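Local coordinates for non-toxic crystal protein (Bacillus thuringiensis, PDB 2D42) that is a non-toxic component of parasporal inclusions, of unknown function, but closely resembles the beta-pore-forming toxins in structure, at residues 4-9 with 33-38; 72-77 with 141-146; 150-155 with 238-243; 198-203 with 216-221. All coordinates share one frame; numbering follows the deposited sequence.

Contact 1: 4-9 with 33-38; sequences NLLREL and NPIRIA
L5 and L6, in the first turn of helix 5-19, meet I35 just ahead of strand 36-43, and the interface between 4-9 and 33-38 is made of aliphatic side chains throughout. The closest approach joins L5 CD1 to I35 CG2 at 3.7 Å. These two chains run past one another in opposite directions, and L5 CB lies 4.0 Å from the same I35 CG2. The two branches of I35 divide the work. CG1 is anti to its carbonyl carbon (chi1 -69°), and the CD1 that follows reaches the helix further along, at 4.0 Å from L6 CD2 and 4.2 Å from L9 CD2. CG2, on the other branch, serves L5. I37 adds a marginal contact, its CG1 lying 4.4 Å from L5 CD1. L5 and L9 stand one helical turn apart, and this spacing lets both address the same isoleucine, with L6 coming in from the flank.

The polar bonds nearby lie within the helix or run to other parts of the chain. L9 N donates to L5 O within the helix at 3.0 Å, and N4 occupies the N-cap position. I35 N is taken by S29 OG, while R36 and A38 pair through their backbones with strand 150-185.

Other apolar groups enclose the same cluster: V93 and V173 touch L5, I179 touches L9, and L203 of helix 199-206 closes on L5. The arrangement is that of an amphipathic helix laid by its leucine side against a beta sheet, here in the part of the elongated, mostly beta protein that carries both helices.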
# COMPACT_ATOMS: atom_id res chain seq x y z
N ASN A 4 -10.78 16.55 5.69
CA ASN A 4 -10.36 17.55 4.73
C ASN A 4 -9.72 18.71 5.50
O ASN A 4 -10.41 19.45 6.19
CB ASN A 4 -11.55 18.07 3.92
CG ASN A 4 -11.12 19.00 2.82
OD1 ASN A 4 -11.14 18.65 1.64
ND2 ASN A 4 -10.69 20.20 3.19
N LEU A 5 -8.41 18.85 5.37
CA LEU A 5 -7.69 19.89 6.08
C LEU A 5 -8.13 21.32 5.78
O LEU A 5 -8.09 22.18 6.68
CB LEU A 5 -6.18 19.74 5.85
CG LEU A 5 -5.61 18.44 6.43
CD1 LEU A 5 -4.18 18.24 5.96
CD2 LEU A 5 -5.67 18.47 7.95
N LEU A 6 -8.53 21.59 4.54
CA LEU A 6 -8.99 22.93 4.17
C LEU A 6 -10.32 23.22 4.84
O LEU A 6 -10.61 24.35 5.23
CB LEU A 6 -9.13 23.06 2.65
CG LEU A 6 -7.82 23.10 1.87
CD1 LEU A 6 -8.12 23.15 0.38
CD2 LEU A 6 -7.01 24.33 2.27
N ARG A 7 -11.14 22.18 4.98
CA ARG A 7 -12.44 22.30 5.63
C ARG A 7 -12.22 22.63 7.11
O ARG A 7 -12.92 23.48 7.67
CB ARG A 7 -13.21 20.98 5.48
CG ARG A 7 -14.47 20.87 6.33
CD ARG A 7 -15.47 21.97 6.02
NE ARG A 7 -16.59 21.94 6.95
CZ ARG A 7 -17.39 22.97 7.20
NH1 ARG A 7 -17.18 24.14 6.60
NH2 ARG A 7 -18.38 22.85 8.08
N GLU A 8 -11.24 21.97 7.73
CA GLU A 8 -10.91 22.22 9.13
C GLU A 8 -10.46 23.68 9.29
O GLU A 8 -10.79 24.33 10.28
CB GLU A 8 -9.79 21.29 9.61
CG GLU A 8 -10.13 19.80 9.62
CD GLU A 8 -11.26 19.45 10.58
OE1 GLU A 8 -11.23 19.92 11.74
OE2 GLU A 8 -12.16 18.69 10.18
N LEU A 9 -9.70 24.17 8.32
CA LEU A 9 -9.19 25.55 8.34
C LEU A 9 -10.39 26.50 8.30
O LEU A 9 -10.46 27.47 9.06
CB LEU A 9 -8.28 25.80 7.12
CG LEU A 9 -7.74 27.23 6.93
CD1 LEU A 9 -6.86 27.60 8.12
CD2 LEU A 9 -6.96 27.32 5.62
N ASN A 33 4.49 28.02 2.61
CA ASN A 33 4.64 26.93 3.58
C ASN A 33 3.25 26.31 3.60
O ASN A 33 2.53 26.40 4.59
CB ASN A 33 5.00 27.46 4.96
CG ASN A 33 5.44 26.36 5.92
OD1 ASN A 33 5.40 26.51 7.14
ND2 ASN A 33 5.89 25.24 5.35
N PRO A 34 2.87 25.65 2.50
CA PRO A 34 1.56 25.02 2.37
C PRO A 34 1.20 23.92 3.36
O PRO A 34 2.07 23.25 3.91
CB PRO A 34 1.57 24.52 0.94
CG PRO A 34 3.00 24.15 0.73
CD PRO A 34 3.73 25.32 1.35
N ILE A 35 -0.10 23.77 3.58
CA ILE A 35 -0.61 22.73 4.44
C ILE A 35 -0.16 21.49 3.68
O ILE A 35 -0.44 21.37 2.50
CB ILE A 35 -2.15 22.74 4.48
CG1 ILE A 35 -2.63 24.00 5.21
CG2 ILE A 35 -2.67 21.48 5.16
CD1 ILE A 35 -4.12 24.24 5.07
N ARG A 36 0.55 20.59 4.33
CA ARG A 36 1.01 19.42 3.61
C ARG A 36 0.93 18.11 4.37
O ARG A 36 0.82 18.08 5.59
CB ARG A 36 2.45 19.63 3.11
CG ARG A 36 3.51 19.46 4.16
CD ARG A 36 4.91 19.33 3.53
NE ARG A 36 5.27 20.51 2.75
CZ ARG A 36 5.36 20.55 1.42
NH1 ARG A 36 5.12 19.46 0.69
NH2 ARG A 36 5.69 21.68 0.81
N ILE A 37 1.01 17.04 3.60
CA ILE A 37 0.98 15.68 4.11
C ILE A 37 2.32 15.10 3.70
O ILE A 37 2.69 15.17 2.53
CB ILE A 37 -0.18 14.88 3.45
CG1 ILE A 37 -1.50 15.28 4.12
CG2 ILE A 37 0.09 13.38 3.54
CD1 ILE A 37 -2.73 14.79 3.37
N ALA A 38 3.04 14.54 4.66
CA ALA A 38 4.35 13.95 4.40
C ALA A 38 4.61 12.70 5.23
O ALA A 38 3.88 12.41 6.18
CB ALA A 38 5.44 14.99 4.70

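Contact 2: 72-77 with 141-146; sequences EGVFSF and SQTIRV
E72 carries its side chain obliquely across that of R145, its cross-strand neighbour, and bonds to it. The chain bends at chi2 (-57°), which swings CD back over the partner strand. OE2 of E72 then accepts from R145 NE at 3.1 Å through its syn lone pair, in a salt bridge whose N-H direction is noticeably bent. Carboxylate and guanidinium planes stand 89° apart, one oxygen meeting one nitrogen, and E72 OE2 also rests 3.5 Å from R145 CG.

The same face continues with V74 and T143, a non-hydrogen-bonded pair in which V74 CG2 lies 3.7 Å from T143 OG1. Beneath these side chains the backbones run antiparallel, their axes at 154°. G73 and I144 exchange two hydrogen bonds, G73 N to I144 O being the shorter at 2.7 Å, and F75 and Q142 exchange two more. This is regular antiparallel pairing between strands 71-94 and 129-146, in one layer of a beta sandwich formed by long strands, as in aerolysin-type toxins.

The opposite face, bearing F75, Q142 and I144, turns toward the second layer. I144 CG2 sits over the backbone of G73, 3.6 Å from G73 O, where glycine has no side chain to oppose it. The same I144 methyl approaches F75 CE2 obliquely at 4.2 Å. Q142 leads its amide away from strand 72-77 and returns its NE2 to T143 O at 2.8 Å, with the acceptor in the amide plane. Across the sandwich F75 packs on R61 and I63 of strand 54-65, while I144 meets I242 and Q142 touches I238 and V240.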
# COMPACT_ATOMS: atom_id res chain seq x y z
N GLU A 72 21.74 -37.62 -18.98
CA GLU A 72 21.45 -36.54 -18.04
C GLU A 72 20.52 -35.54 -18.71
O GLU A 72 20.72 -35.17 -19.87
CB GLU A 72 22.74 -35.83 -17.61
CG GLU A 72 23.72 -36.71 -16.86
CD GLU A 72 23.12 -37.33 -15.60
OE1 GLU A 72 22.74 -36.57 -14.68
OE2 GLU A 72 23.02 -38.58 -15.55
N GLY A 73 19.50 -35.12 -17.98
CA GLY A 73 18.56 -34.16 -18.52
C GLY A 73 18.54 -32.96 -17.60
O GLY A 73 18.84 -33.07 -16.42
N VAL A 74 18.19 -31.80 -18.13
CA VAL A 74 18.12 -30.60 -17.32
C VAL A 74 16.91 -29.78 -17.76
O VAL A 74 16.76 -29.47 -18.95
CB VAL A 74 19.40 -29.72 -17.47
CG1 VAL A 74 19.20 -28.39 -16.75
CG2 VAL A 74 20.60 -30.44 -16.86
N PHE A 75 16.05 -29.47 -16.80
CA PHE A 75 14.87 -28.65 -17.05
C PHE A 75 15.22 -27.24 -16.59
O PHE A 75 15.53 -27.03 -15.42
CB PHE A 75 13.67 -29.14 -16.24
CG PHE A 75 13.11 -30.45 -16.70
CD1 PHE A 75 12.41 -30.54 -17.90
CD2 PHE A 75 13.26 -31.60 -15.93
CE1 PHE A 75 11.87 -31.76 -18.33
CE2 PHE A 75 12.73 -32.83 -16.35
CZ PHE A 75 12.03 -32.90 -17.55
N SER A 76 15.20 -26.29 -17.51
CA SER A 76 15.48 -24.91 -17.15
C SER A 76 14.18 -24.10 -17.34
O SER A 76 13.72 -23.91 -18.47
CB SER A 76 16.58 -24.33 -18.04
OG SER A 76 16.67 -22.93 -17.82
N PHE A 77 13.62 -23.64 -16.23
CA PHE A 77 12.38 -22.89 -16.24
C PHE A 77 12.54 -21.40 -15.95
O PHE A 77 13.37 -21.00 -15.14
CB PHE A 77 11.41 -23.47 -15.21
CG PHE A 77 10.90 -24.84 -15.55
CD1 PHE A 77 10.00 -25.03 -16.59
CD2 PHE A 77 11.28 -25.94 -14.79
CE1 PHE A 77 9.48 -26.30 -16.87
CE2 PHE A 77 10.78 -27.21 -15.06
CZ PHE A 77 9.88 -27.39 -16.10
N SER A 141 15.95 -24.51 -12.18
CA SER A 141 16.39 -25.59 -13.05
C SER A 141 16.47 -26.85 -12.23
O SER A 141 16.49 -26.81 -11.00
CB SER A 141 17.75 -25.27 -13.67
OG SER A 141 18.77 -25.37 -12.69
N GLN A 142 16.51 -27.99 -12.91
CA GLN A 142 16.59 -29.27 -12.23
C GLN A 142 17.26 -30.30 -13.12
O GLN A 142 16.84 -30.53 -14.26
CB GLN A 142 15.18 -29.77 -11.88
CG GLN A 142 15.14 -31.20 -11.36
CD GLN A 142 15.70 -31.33 -9.96
OE1 GLN A 142 15.18 -30.75 -9.02
NE2 GLN A 142 16.78 -32.09 -9.82
N THR A 143 18.31 -30.93 -12.60
CA THR A 143 19.02 -31.95 -13.34
C THR A 143 18.44 -33.29 -12.96
O THR A 143 18.07 -33.51 -11.81
CB THR A 143 20.52 -31.91 -13.01
OG1 THR A 143 21.01 -30.58 -13.23
CG2 THR A 143 21.28 -32.88 -13.90
N ILE A 144 18.37 -34.19 -13.92
CA ILE A 144 17.78 -35.50 -13.69
C ILE A 144 18.47 -36.56 -14.53
O ILE A 144 18.97 -36.27 -15.61
CB ILE A 144 16.28 -35.48 -14.07
CG1 ILE A 144 15.62 -36.80 -13.69
CG2 ILE A 144 16.12 -35.24 -15.57
CD1 ILE A 144 15.57 -37.03 -12.21
N ARG A 145 18.51 -37.79 -14.03
CA ARG A 145 19.11 -38.87 -14.78
C ARG A 145 17.96 -39.67 -15.34
O ARG A 145 17.17 -40.25 -14.59
CB ARG A 145 19.98 -39.75 -13.88
CG ARG A 145 20.56 -40.95 -14.62
CD ARG A 145 21.60 -41.68 -13.79
NE ARG A 145 22.76 -40.84 -13.51
CZ ARG A 145 23.85 -41.24 -12.88
NH1 ARG A 145 23.95 -42.50 -12.44
NH2 ARG A 145 24.86 -40.40 -12.68
N VAL A 146 17.84 -39.69 -16.66
CA VAL A 146 16.76 -40.42 -17.29
C VAL A 146 17.23 -41.79 -17.74
O VAL A 146 18.02 -41.91 -18.68
CB VAL A 146 16.20 -39.68 -18.51
CG1 VAL A 146 14.96 -40.39 -18.99
CG2 VAL A 146 15.91 -38.23 -18.14

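Contact 3: 150-155 with 238-243; sequences HRATGV and IDVVIE
R151 reaches across to E243, its hydrogen-bonded partner on the neighbouring strand. Its CB starts out on the face shared with T153 and V155. CG of R151 lies between the backbone N and the carbonyl carbon (chi1 78°), where it meets E243 CG at 3.7 Å. R151 CD passes 3.7 Å from E243 OE1, and the bend at chi3 turns the chain back at NE. At the tip, R151 NH1 gives E243 OE1 a weak hydrogen bond of 3.2 Å within a salt bridge; guanidinium and carboxylate planes are 88° apart. E243 CG touches the guanidinium at its edge, in plane, 3.5 Å from R151 NH1.

Six backbone hydrogen bonds tie R151, T153 and V155 to E243, V241 and D239, with the strands antiparallel at 161°. On the R151 face a water donates to V241 O at 2.8 Å and also bonds T153 OG1. On the other face A152 CB lies 3.9 Å from V240 CG1. At the strand end H150 CD2 lies 3.8 Å from I242 CG2, its ND1 bonded to P148 O.

Strand 150-185 sits between 219-244 and 54-65, pairing with both; its A152, together with I238 and I242, packs onto strand 129-146.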
# COMPACT_ATOMS: atom_id res chain seq x y z
N HIS A 150 12.91 -44.55 -20.70
CA HIS A 150 12.10 -43.87 -19.69
C HIS A 150 11.84 -42.43 -20.15
O HIS A 150 12.51 -41.91 -21.04
CB HIS A 150 12.84 -43.80 -18.35
CG HIS A 150 12.72 -45.04 -17.52
ND1 HIS A 150 13.21 -46.26 -17.92
CD2 HIS A 150 12.19 -45.23 -16.29
CE1 HIS A 150 12.99 -47.16 -16.97
NE2 HIS A 150 12.36 -46.56 -15.98
N ARG A 151 10.86 -41.78 -19.53
CA ARG A 151 10.57 -40.39 -19.85
C ARG A 151 10.54 -39.65 -18.52
O ARG A 151 10.11 -40.21 -17.50
CB ARG A 151 9.21 -40.23 -20.55
CG ARG A 151 8.01 -40.29 -19.63
CD ARG A 151 6.77 -39.66 -20.26
NE ARG A 151 6.34 -40.36 -21.45
CZ ARG A 151 5.89 -41.62 -21.46
NH1 ARG A 151 5.82 -42.30 -20.32
NH2 ARG A 151 5.54 -42.20 -22.60
N ALA A 152 11.02 -38.42 -18.53
CA ALA A 152 11.02 -37.60 -17.33
C ALA A 152 10.08 -36.43 -17.56
O ALA A 152 10.19 -35.70 -18.55
CB ALA A 152 12.42 -37.08 -17.02
N THR A 153 9.13 -36.25 -16.65
CA THR A 153 8.19 -35.16 -16.78
C THR A 153 8.42 -34.18 -15.65
O THR A 153 8.19 -34.50 -14.48
CB THR A 153 6.74 -35.67 -16.73
OG1 THR A 153 6.54 -36.57 -17.82
CG2 THR A 153 5.76 -34.52 -16.84
N GLY A 154 8.94 -33.01 -16.00
CA GLY A 154 9.20 -31.99 -15.00
C GLY A 154 8.07 -30.97 -14.94
O GLY A 154 7.75 -30.33 -15.94
N VAL A 155 7.48 -30.82 -13.76
CA VAL A 155 6.38 -29.88 -13.54
C VAL A 155 6.88 -28.77 -12.62
O VAL A 155 7.38 -29.03 -11.53
CB VAL A 155 5.17 -30.59 -12.87
CG1 VAL A 155 4.10 -29.58 -12.50
CG2 VAL A 155 4.59 -31.64 -13.83
N ILE A 238 10.03 -27.93 -8.36
CA ILE A 238 10.14 -28.64 -9.62
C ILE A 238 10.03 -30.10 -9.23
O ILE A 238 10.83 -30.60 -8.45
CB ILE A 238 11.47 -28.42 -10.35
CG1 ILE A 238 11.58 -26.98 -10.85
CG2 ILE A 238 11.56 -29.39 -11.53
CD1 ILE A 238 12.88 -26.65 -11.58
N ASP A 239 9.00 -30.78 -9.72
CA ASP A 239 8.81 -32.19 -9.42
C ASP A 239 8.95 -32.98 -10.71
O ASP A 239 8.34 -32.66 -11.73
CB ASP A 239 7.44 -32.43 -8.79
CG ASP A 239 7.31 -31.75 -7.43
OD1 ASP A 239 7.99 -32.18 -6.47
OD2 ASP A 239 6.55 -30.77 -7.34
N VAL A 240 9.78 -34.01 -10.66
CA VAL A 240 10.02 -34.84 -11.83
C VAL A 240 9.53 -36.27 -11.64
O VAL A 240 9.96 -36.97 -10.72
CB VAL A 240 11.52 -34.87 -12.16
CG1 VAL A 240 11.75 -35.65 -13.44
CG2 VAL A 240 12.05 -33.45 -12.27
N VAL A 241 8.62 -36.69 -12.50
CA VAL A 241 8.11 -38.05 -12.47
C VAL A 241 8.83 -38.79 -13.58
O VAL A 241 8.74 -38.41 -14.76
CB VAL A 241 6.59 -38.09 -12.74
CG1 VAL A 241 6.15 -39.54 -12.94
CG2 VAL A 241 5.84 -37.48 -11.56
N ILE A 242 9.58 -39.83 -13.21
CA ILE A 242 10.32 -40.63 -14.17
C ILE A 242 9.60 -41.96 -14.32
O ILE A 242 9.28 -42.62 -13.34
CB ILE A 242 11.76 -40.89 -13.67
CG1 ILE A 242 12.52 -39.57 -13.61
CG2 ILE A 242 12.46 -41.88 -14.58
CD1 ILE A 242 13.86 -39.70 -12.93
N GLU A 243 9.32 -42.36 -15.56
CA GLU A 243 8.61 -43.61 -15.78
C GLU A 243 9.05 -44.31 -17.06
O GLU A 243 9.51 -43.67 -18.01
CB GLU A 243 7.11 -43.35 -15.81
CG GLU A 243 6.67 -42.38 -16.89
CD GLU A 243 5.26 -41.86 -16.67
OE1 GLU A 243 4.76 -41.12 -17.55
OE2 GLU A 243 4.66 -42.17 -15.62
O HOH W 1 6.89 -39.15 -16.77
O HOH W 2 5.93 -29.21 -9.23

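Contact 4: 198-203 with 216-221; sequences NIIDVL and EQNRAY
I200 and A220 bring their backbones to 5.8 Å between CA atoms, where the axis of helix 199-203 passes that of strand 219-221 at 50°. The apolar part lies at this point. I200 CG2 rests against the strand backbone, 3.5 Å from R219 C. Its CG1 takes the position between the backbone N and the carbonyl carbon (chi1 69°), and I200 CD1 beyond it comes within 3.8 Å of N218 OD1. One turn on, L203 CD1 covers A220 CB at 3.7 Å.

The polar part gathers at the helix start. N198 is the N-cap: its OD1 accepts from I200 N at 3.1 Å, a nearly straight bond (172°) whose donor stands above the carbonyl plane. A water also donates to N198 OD1, at 2.7 Å, and also donates to N218 O at 3.1 Å, so it links cap to turn. N198 ND2 points at N218 OD1, but the modelled 2.4 Å is very short and the details of that bond are doubtful; the two amide planes are almost perpendicular.

N218 has a left-handed backbone, and with R219 it faces S214 in a G1 beta bulge. Following E216 and Q217, this closes the hairpin between strands 211-214 and 219-244. The arrangement is thus a capped helix start resting on a G1-bulge hairpin turn.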
# COMPACT_ATOMS: atom_id res chain seq x y z
N ASN A 198 -0.98 28.17 11.98
CA ASN A 198 -0.27 26.91 11.86
C ASN A 198 -1.37 25.85 11.84
O ASN A 198 -2.31 25.90 12.64
CB ASN A 198 0.62 26.71 13.09
CG ASN A 198 1.61 25.57 12.91
OD1 ASN A 198 1.29 24.52 12.36
ND2 ASN A 198 2.83 25.78 13.39
N ILE A 199 -1.28 24.90 10.91
CA ILE A 199 -2.30 23.86 10.82
C ILE A 199 -2.43 23.05 12.12
O ILE A 199 -3.50 22.52 12.41
CB ILE A 199 -2.02 22.89 9.64
CG1 ILE A 199 -3.25 22.00 9.39
CG2 ILE A 199 -0.79 22.02 9.94
CD1 ILE A 199 -4.51 22.78 9.01
N ILE A 200 -1.36 22.98 12.91
CA ILE A 200 -1.44 22.22 14.16
C ILE A 200 -2.35 22.91 15.17
O ILE A 200 -3.01 22.25 15.98
CB ILE A 200 -0.05 22.00 14.81
CG1 ILE A 200 0.52 23.33 15.32
CG2 ILE A 200 0.90 21.36 13.79
CD1 ILE A 200 1.84 23.17 16.07
N ASP A 201 -2.41 24.24 15.12
CA ASP A 201 -3.26 24.98 16.04
C ASP A 201 -4.71 24.85 15.62
O ASP A 201 -5.62 24.87 16.46
CB ASP A 201 -2.85 26.46 16.07
CG ASP A 201 -1.44 26.66 16.60
OD1 ASP A 201 -1.12 26.11 17.68
OD2 ASP A 201 -0.66 27.38 15.95
N VAL A 202 -4.94 24.70 14.32
CA VAL A 202 -6.29 24.53 13.78
C VAL A 202 -6.86 23.19 14.25
O VAL A 202 -7.98 23.11 14.75
CB VAL A 202 -6.28 24.55 12.24
CG1 VAL A 202 -7.64 24.14 11.70
CG2 VAL A 202 -5.92 25.94 11.74
N LEU A 203 -6.06 22.13 14.09
CA LEU A 203 -6.45 20.78 14.47
C LEU A 203 -6.67 20.68 15.97
O LEU A 203 -7.60 20.04 16.44
CB LEU A 203 -5.37 19.78 14.04
CG LEU A 203 -5.15 19.67 12.53
CD1 LEU A 203 -3.88 18.90 12.22
CD2 LEU A 203 -6.36 19.01 11.89
N GLU A 216 6.46 21.04 19.98
CA GLU A 216 7.91 20.85 19.91
C GLU A 216 8.40 20.71 18.47
O GLU A 216 9.24 21.48 18.02
CB GLU A 216 8.32 19.60 20.70
CG GLU A 216 8.25 19.72 22.22
CD GLU A 216 6.84 19.83 22.76
OE1 GLU A 216 5.98 19.01 22.37
OE2 GLU A 216 6.59 20.74 23.59
N GLN A 217 7.86 19.72 17.76
CA GLN A 217 8.27 19.47 16.38
C GLN A 217 7.45 20.24 15.36
O GLN A 217 7.63 20.08 14.15
CB GLN A 217 8.18 17.97 16.09
CG GLN A 217 8.92 17.10 17.10
CD GLN A 217 8.85 15.62 16.76
OE1 GLN A 217 9.46 15.16 15.79
NE2 GLN A 217 8.09 14.87 17.55
N ASN A 218 6.54 21.07 15.85
CA ASN A 218 5.69 21.89 14.99
C ASN A 218 4.99 21.05 13.92
O ASN A 218 4.99 21.38 12.74
CB ASN A 218 6.54 22.98 14.33
CG ASN A 218 5.73 23.92 13.48
OD1 ASN A 218 4.69 24.41 13.92
ND2 ASN A 218 6.19 24.17 12.27
N ARG A 219 4.36 19.97 14.36
CA ARG A 219 3.68 19.08 13.43
C ARG A 219 2.59 18.30 14.14
O ARG A 219 2.53 18.25 15.37
CB ARG A 219 4.69 18.10 12.83
CG ARG A 219 5.31 17.19 13.88
CD ARG A 219 6.42 16.33 13.32
NE ARG A 219 7.51 17.13 12.76
CZ ARG A 219 8.69 16.63 12.42
NH1 ARG A 219 8.92 15.34 12.59
NH2 ARG A 219 9.64 17.40 11.90
N ALA A 220 1.73 17.69 13.34
CA ALA A 220 0.65 16.87 13.86
C ALA A 220 0.84 15.50 13.25
O ALA A 220 1.15 15.38 12.06
CB ALA A 220 -0.69 17.46 13.47
N TYR A 221 0.69 14.45 14.05
CA TYR A 221 0.84 13.10 13.54
C TYR A 221 -0.55 12.52 13.33
O TYR A 221 -1.37 12.47 14.25
CB TYR A 221 1.64 12.24 14.53
CG TYR A 221 3.12 12.54 14.56
CD1 TYR A 221 3.65 13.50 15.42
CD2 TYR A 221 4.00 11.87 13.71
CE1 TYR A 221 5.03 13.78 15.45
CE2 TYR A 221 5.37 12.14 13.72
CZ TYR A 221 5.89 13.10 14.59
OH TYR A 221 7.25 13.35 14.59
O HOH W 3 3.13 23.07 11.01

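How the contacts relate
The four contacts form two clusters on opposite sides of the centre of an elongated chain. Contacts 1 and 4, centres about 10 Å apart, touch through L5 with L203 and I35 with I199, joining helices 5-19 and 199-206 in the helix-bearing part. Contacts 2 and 3, centres about 9 Å apart, face each other as sandwich layers, with F75 over A152 and G154. Between the clusters, centres are 61 to 65 Å apart and nearest atoms about 40 Å or more. Contact 1 closes before contact 2 opens, and contact 2 before contact 3, within whose loop contact 4 is nested. Strand 219-244 serves contacts 4 and 3, long-strand sharing that agrees with the likeness to beta-pore-forming toxins.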